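PDB 3KV1: transcriptional repressor from Vibrio fischeri, which probably binds a carbohydrate effector through the domain crystallised here and, as a SorC-family regulator, probably represses transcription by binding DNA. Local coordinates for residues A[86-91]-A[208-213]; A[66-71]-A[101-106]. One frame throughout, in Å; residues are numbered along the deposited sequence.

Contact 1: A[86-91]-A[208-213]; sequences SAIGGT and GRVIGL
Ile211 O is gripped twice, by one N-H and one weaker C-H. Gly89 N gives Ile211 O the true hydrogen bond, 3.1 Å long and nearly along the C=O axis, with 151° at the hydrogen. Beside it the CA-H of Ile88 points at the same oxygen, Ile88 CA lying 3.5 Å from Ile211 O. Ala87 O holds the other end of the patch: Leu213 N reaches it at 2.9 Å, in the carbonyl plane. These two bonds flank Ile88 and Gly212, a non-hydrogen-bonded pair in a single antiparallel bridge whose CA atoms come within 4.0 Å. The bridge ties the loop that leaves parallel strand 83-86 of this Rossmann-like domain to the loop running into helix 215-219. Gly212 has no side chain, and its CA sits 3.2 Å from Ala87 O. Ile88 holds CG1 anti to its backbone N (chi1 178°), and its extended chain brings Ile88 CD1 to 3.8 Å from Val210 CG1, the two side chains crossing obliquely. At the other end Leu213, with CG anti to its carbonyl carbon, lays CD1 against Ala87 CB at 3.9 Å. Earlier in segment 208-213, Arg209 makes a salt bridge to Glu175.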
loop_
_atom_site.group_PDB
_atom_site.type_symbol
_atom_site.label_atom_id
_atom_site.label_comp_id
_atom_site.label_asym_id
_atom_site.label_seq_id
_atom_site.Cartn_x
_atom_site.Cartn_y
_atom_site.Cartn_z
ATOM N N SER A 86 0.109 -5.637 -6.833
ATOM C CA SER A 86 1.071 -6.390 -6.000
ATOM C C SER A 86 0.652 -7.826 -5.832
ATOM O O SER A 86 -0.511 -8.106 -5.495
ATOM C CB SER A 86 1.152 -5.752 -4.611
ATOM O OG SER A 86 1.709 -4.465 -4.705
ATOM N N ALA A 87 1.594 -8.754 -6.036
ATOM C CA ALA A 87 1.310 -10.178 -5.898
ATOM C C ALA A 87 1.815 -10.718 -4.582
ATOM O O ALA A 87 1.722 -11.914 -4.328
ATOM C CB ALA A 87 1.973 -10.986 -7.044
ATOM N N ILE A 88 2.379 -9.841 -3.767
ATOM C CA ILE A 88 2.947 -10.237 -2.482
ATOM C C ILE A 88 2.828 -9.002 -1.598
ATOM O O ILE A 88 2.783 -7.883 -2.111
ATOM C CB ILE A 88 4.398 -10.766 -2.617
ATOM C CG1 ILE A 88 4.955 -11.119 -1.241
ATOM C CG2 ILE A 88 5.312 -9.701 -3.292
ATOM C CD1 ILE A 88 6.309 -11.910 -1.280
ATOM N N GLY A 89 2.704 -9.204 -0.294
ATOM C CA GLY A 89 2.489 -8.104 0.655
ATOM C C GLY A 89 3.709 -7.211 0.831
ATOM O O GLY A 89 4.773 -7.436 0.218
ATOM N N GLY A 90 3.587 -6.216 1.706
ATOM C CA GLY A 90 4.642 -5.231 1.868
ATOM C C GLY A 90 5.651 -5.542 2.946
ATOM O O GLY A 90 5.408 -6.317 3.843
ATOM N N THR A 91 6.782 -4.854 2.860
ATOM C CA THR A 91 7.876 -5.028 3.801
ATOM C C THR A 91 8.138 -3.703 4.522
ATOM O O THR A 91 7.921 -2.640 3.945
ATOM C CB THR A 91 9.132 -5.466 3.030
ATOM O OG1 THR A 91 9.329 -4.580 1.921
ATOM C CG2 THR A 91 8.946 -6.879 2.482
ATOM N N GLY A 208 4.203 -21.030 4.434
ATOM C CA GLY A 208 3.301 -20.673 5.525
ATOM C C GLY A 208 3.625 -19.315 6.150
ATOM O O GLY A 208 2.892 -18.823 7.004
ATOM N N ARG A 209 4.757 -18.727 5.762
ATOM C CA ARG A 209 5.163 -17.442 6.316
ATOM C C ARG A 209 5.019 -16.295 5.314
ATOM O O ARG A 209 5.489 -15.212 5.590
ATOM C CB ARG A 209 6.652 -17.476 6.756
ATOM C CG ARG A 209 7.006 -18.609 7.702
ATOM C CD ARG A 209 6.207 -18.606 9.015
ATOM N NE ARG A 209 6.291 -19.953 9.570
ATOM C CZ ARG A 209 7.206 -20.370 10.440
ATOM N NH1 ARG A 209 8.120 -19.539 10.941
ATOM N NH2 ARG A 209 7.200 -21.636 10.809
ATOM N N VAL A 210 4.402 -16.543 4.154
ATOM C CA VAL A 210 4.330 -15.536 3.088
ATOM C C VAL A 210 2.885 -15.269 2.687
ATOM O O VAL A 210 2.090 -16.196 2.578
ATOM C CB VAL A 210 5.084 -15.970 1.799
ATOM C CG1 VAL A 210 5.139 -14.815 0.793
ATOM C CG2 VAL A 210 6.479 -16.432 2.132
ATOM N N ILE A 211 2.546 -13.995 2.459
ATOM C CA ILE A 211 1.234 -13.644 1.990
ATOM C C ILE A 211 1.324 -13.158 0.558
ATOM O O ILE A 211 1.954 -12.138 0.283
ATOM C CB ILE A 211 0.625 -12.528 2.854
ATOM C CG1 ILE A 211 0.336 -13.114 4.250
ATOM C CG2 ILE A 211 -0.670 -12.059 2.221
ATOM C CD1 ILE A 211 -0.119 -12.120 5.234
ATOM N N GLY A 212 0.729 -13.900 -0.361
ATOM C CA GLY A 212 0.787 -13.494 -1.761
ATOM C C GLY A 212 0.204 -14.594 -2.615
ATOM O O GLY A 212 -0.436 -15.507 -2.075
ATOM N N LEU A 213 0.396 -14.499 -3.931
ATOM C CA LEU A 213 -0.003 -15.577 -4.853
ATOM C C LEU A 213 0.744 -16.893 -4.640
ATOM O O LEU A 213 1.715 -16.965 -3.886
ATOM C CB LEU A 213 0.206 -15.140 -6.304
ATOM C CG LEU A 213 -0.655 -13.978 -6.829
ATOM C CD1 LEU A 213 -0.326 -13.822 -8.299
ATOM C CD2 LEU A 213 -2.154 -14.246 -6.625
#

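Contact 2: A[66-71]-A[101-106]; sequences NVAAVA and DHICRR
Two successive helices of a beta-alpha-beta-alpha run, 65-72 and 100-111, lie side by side on the sheet that holds strands 58-61 and 83-86. Their segments run nearly parallel, crossing at 20° with axes 9.1 Å apart. Ile103 carries most of the apolar contact, its two branches splitting the work. With chi1 at -60°, CG2 stands anti to the backbone N and fits between Val67 and Ala71, 3.9 Å from Val67 CG1. The longer branch reaches forward over the backbone of Ala68, Ile103 CD1 coming to 3.8 Å from Ala68 N. Val67 and Ile103 cross at about a right angle, and both also touch Val61 on the strand beneath. One turn on, Ala71 CB meets Arg106 CB at 3.8 Å. The Arg106 chain then bends at chi3 (-63°), bringing the edge of its guanidinium to Ala68, with NH2 3.8 Å from Ala68 CB, while NE makes a salt bridge to Asp72. Elsewhere on helix 100-111, Arg105 NH1 pairs with Asp101 OD2 at 2.9 Å, and both residues also bond to the second subunit. Each helix follows a parallel strand and packs beside its neighbour over the sheet, as in the helix layer of a Rossmann-like alpha/beta domain.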
loop_
_atom_site.group_PDB
_atom_site.type_symbol
_atom_site.label_atom_id
_atom_site.label_comp_id
_atom_site.label_asym_id
_atom_site.label_seq_id
_atom_site.Cartn_x
_atom_site.Cartn_y
_atom_site.Cartn_z
ATOM N N ASN A 66 15.491 -8.056 -9.348
ATOM C CA ASN A 66 15.316 -8.323 -10.786
ATOM C C ASN A 66 14.103 -7.537 -11.290
ATOM O O ASN A 66 14.162 -6.836 -12.301
ATOM C CB ASN A 66 15.110 -9.817 -11.049
ATOM C CG ASN A 66 16.339 -10.660 -10.694
ATOM O OD1 ASN A 66 17.448 -10.321 -11.077
ATOM N ND2 ASN A 66 16.135 -11.772 -9.975
ATOM N N VAL A 67 12.998 -7.628 -10.549
ATOM C CA VAL A 67 11.761 -6.939 -10.945
ATOM C C VAL A 67 11.919 -5.413 -10.867
ATOM O O VAL A 67 11.493 -4.673 -11.771
ATOM C CB VAL A 67 10.562 -7.439 -10.086
ATOM C CG1 VAL A 67 9.241 -6.731 -10.485
ATOM C CG2 VAL A 67 10.431 -8.965 -10.227
ATOM N N ALA A 68 12.580 -4.942 -9.814
ATOM C CA ALA A 68 12.734 -3.496 -9.611
ATOM C C ALA A 68 13.497 -2.875 -10.783
ATOM O O ALA A 68 13.187 -1.751 -11.207
ATOM C CB ALA A 68 13.461 -3.206 -8.300
ATOM N N ALA A 69 14.458 -3.617 -11.328
ATOM C CA ALA A 69 15.250 -3.116 -12.468
ATOM C C ALA A 69 14.353 -2.732 -13.670
ATOM O O ALA A 69 14.683 -1.813 -14.413
ATOM C CB ALA A 69 16.316 -4.154 -12.901
ATOM N N VAL A 70 13.221 -3.428 -13.840
ATOM C CA VAL A 70 12.315 -3.117 -14.973
ATOM C C VAL A 70 11.655 -1.762 -14.727
ATOM O O VAL A 70 11.514 -0.957 -15.631
ATOM C CB VAL A 70 11.238 -4.218 -15.147
ATOM C CG1 VAL A 70 10.266 -3.867 -16.289
ATOM C CG2 VAL A 70 11.915 -5.629 -15.381
ATOM N N ALA A 71 11.270 -1.509 -13.485
ATOM C CA ALA A 71 10.661 -0.222 -13.161
ATOM C C ALA A 71 11.659 0.916 -13.282
ATOM O O ALA A 71 11.307 2.031 -13.663
ATOM C CB ALA A 71 10.038 -0.277 -11.753
ATOM N N ASP A 101 4.906 -3.425 -3.885
ATOM C CA ASP A 101 4.072 -2.237 -3.908
ATOM C C ASP A 101 4.853 -1.035 -4.466
ATOM O O ASP A 101 4.351 -0.291 -5.329
ATOM C CB ASP A 101 3.582 -1.975 -2.479
ATOM C CG ASP A 101 2.822 -0.722 -2.354
ATOM O OD1 ASP A 101 1.990 -0.494 -3.263
ATOM O OD2 ASP A 101 3.052 0.008 -1.347
ATOM N N HIS A 102 6.059 -0.799 -3.951
ATOM C CA HIS A 102 6.889 0.296 -4.469
ATOM C C HIS A 102 7.170 0.127 -5.961
ATOM O O HIS A 102 7.054 1.075 -6.726
ATOM C CB HIS A 102 8.224 0.376 -3.722
ATOM C CG HIS A 102 8.115 0.961 -2.352
ATOM N ND1 HIS A 102 8.088 2.321 -2.123
ATOM C CD2 HIS A 102 8.037 0.370 -1.135
ATOM C CE1 HIS A 102 7.988 2.542 -0.823
ATOM N NE2 HIS A 102 7.957 1.376 -0.202
ATOM N N ILE A 103 7.488 -1.098 -6.369
ATOM C CA ILE A 103 7.720 -1.381 -7.780
ATOM C C ILE A 103 6.474 -1.072 -8.617
ATOM O O ILE A 103 6.586 -0.442 -9.667
ATOM C CB ILE A 103 8.170 -2.824 -7.999
ATOM C CG1 ILE A 103 9.499 -3.061 -7.221
ATOM C CG2 ILE A 103 8.354 -3.091 -9.484
ATOM C CD1 ILE A 103 9.901 -4.595 -7.154
ATOM N N CYS A 104 5.293 -1.466 -8.137
ATOM C CA CYS A 104 4.072 -1.203 -8.909
ATOM C C CYS A 104 3.872 0.309 -9.060
ATOM O O CYS A 104 3.475 0.799 -10.135
ATOM C CB CYS A 104 2.826 -1.766 -8.194
ATOM S SG CYS A 104 2.743 -3.600 -8.343
ATOM N N ARG A 105 4.125 1.049 -7.991
ATOM C CA ARG A 105 3.975 2.502 -8.084
ATOM C C ARG A 105 4.904 3.117 -9.136
ATOM O O ARG A 105 4.509 4.013 -9.905
ATOM C CB ARG A 105 4.157 3.162 -6.696
ATOM C CG ARG A 105 2.899 2.950 -5.843
ATOM C CD ARG A 105 3.150 2.757 -4.344
ATOM N NE ARG A 105 4.030 3.754 -3.762
ATOM C CZ ARG A 105 4.442 3.731 -2.496
ATOM N NH1 ARG A 105 4.050 2.755 -1.680
ATOM N NH2 ARG A 105 5.247 4.684 -2.039
ATOM N N ARG A 106 6.136 2.628 -9.171
ATOM C CA ARG A 106 7.112 3.123 -10.155
ATOM C C ARG A 106 6.746 2.711 -11.577
ATOM O O ARG A 106 6.883 3.505 -12.512
ATOM C CB ARG A 106 8.539 2.664 -9.786
ATOM C CG ARG A 106 9.009 3.305 -8.473
ATOM C CD ARG A 106 10.524 3.463 -8.410
ATOM N NE ARG A 106 11.210 2.175 -8.450
ATOM C CZ ARG A 106 11.477 1.439 -7.377
ATOM N NH1 ARG A 106 11.119 1.872 -6.171
ATOM N NH2 ARG A 106 12.105 0.274 -7.503
#

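How the contacts relate
The four segments alternate along the chain: 66-71, 86-91, 101-106, then 208-213. Contact 2 joins the helices that follow strands 58-61 and 83-86, whereas contact 1 starts where strand 83-86 ends and the chain begins its way to helix 100-111. Their centres are about 15 Å apart, yet they meet at that junction: Ser86 OG packs 3.3 Å from Asp101 CA, and Ser86 N lies near Cys104 SG. Contact 2 is thus local, between neighbouring units of the sheet, while contact 1 brings in a loop from much later in the sequence. Both touch the second subunit, so this part of the putative sugar-binding domain lies close to the dimer interface.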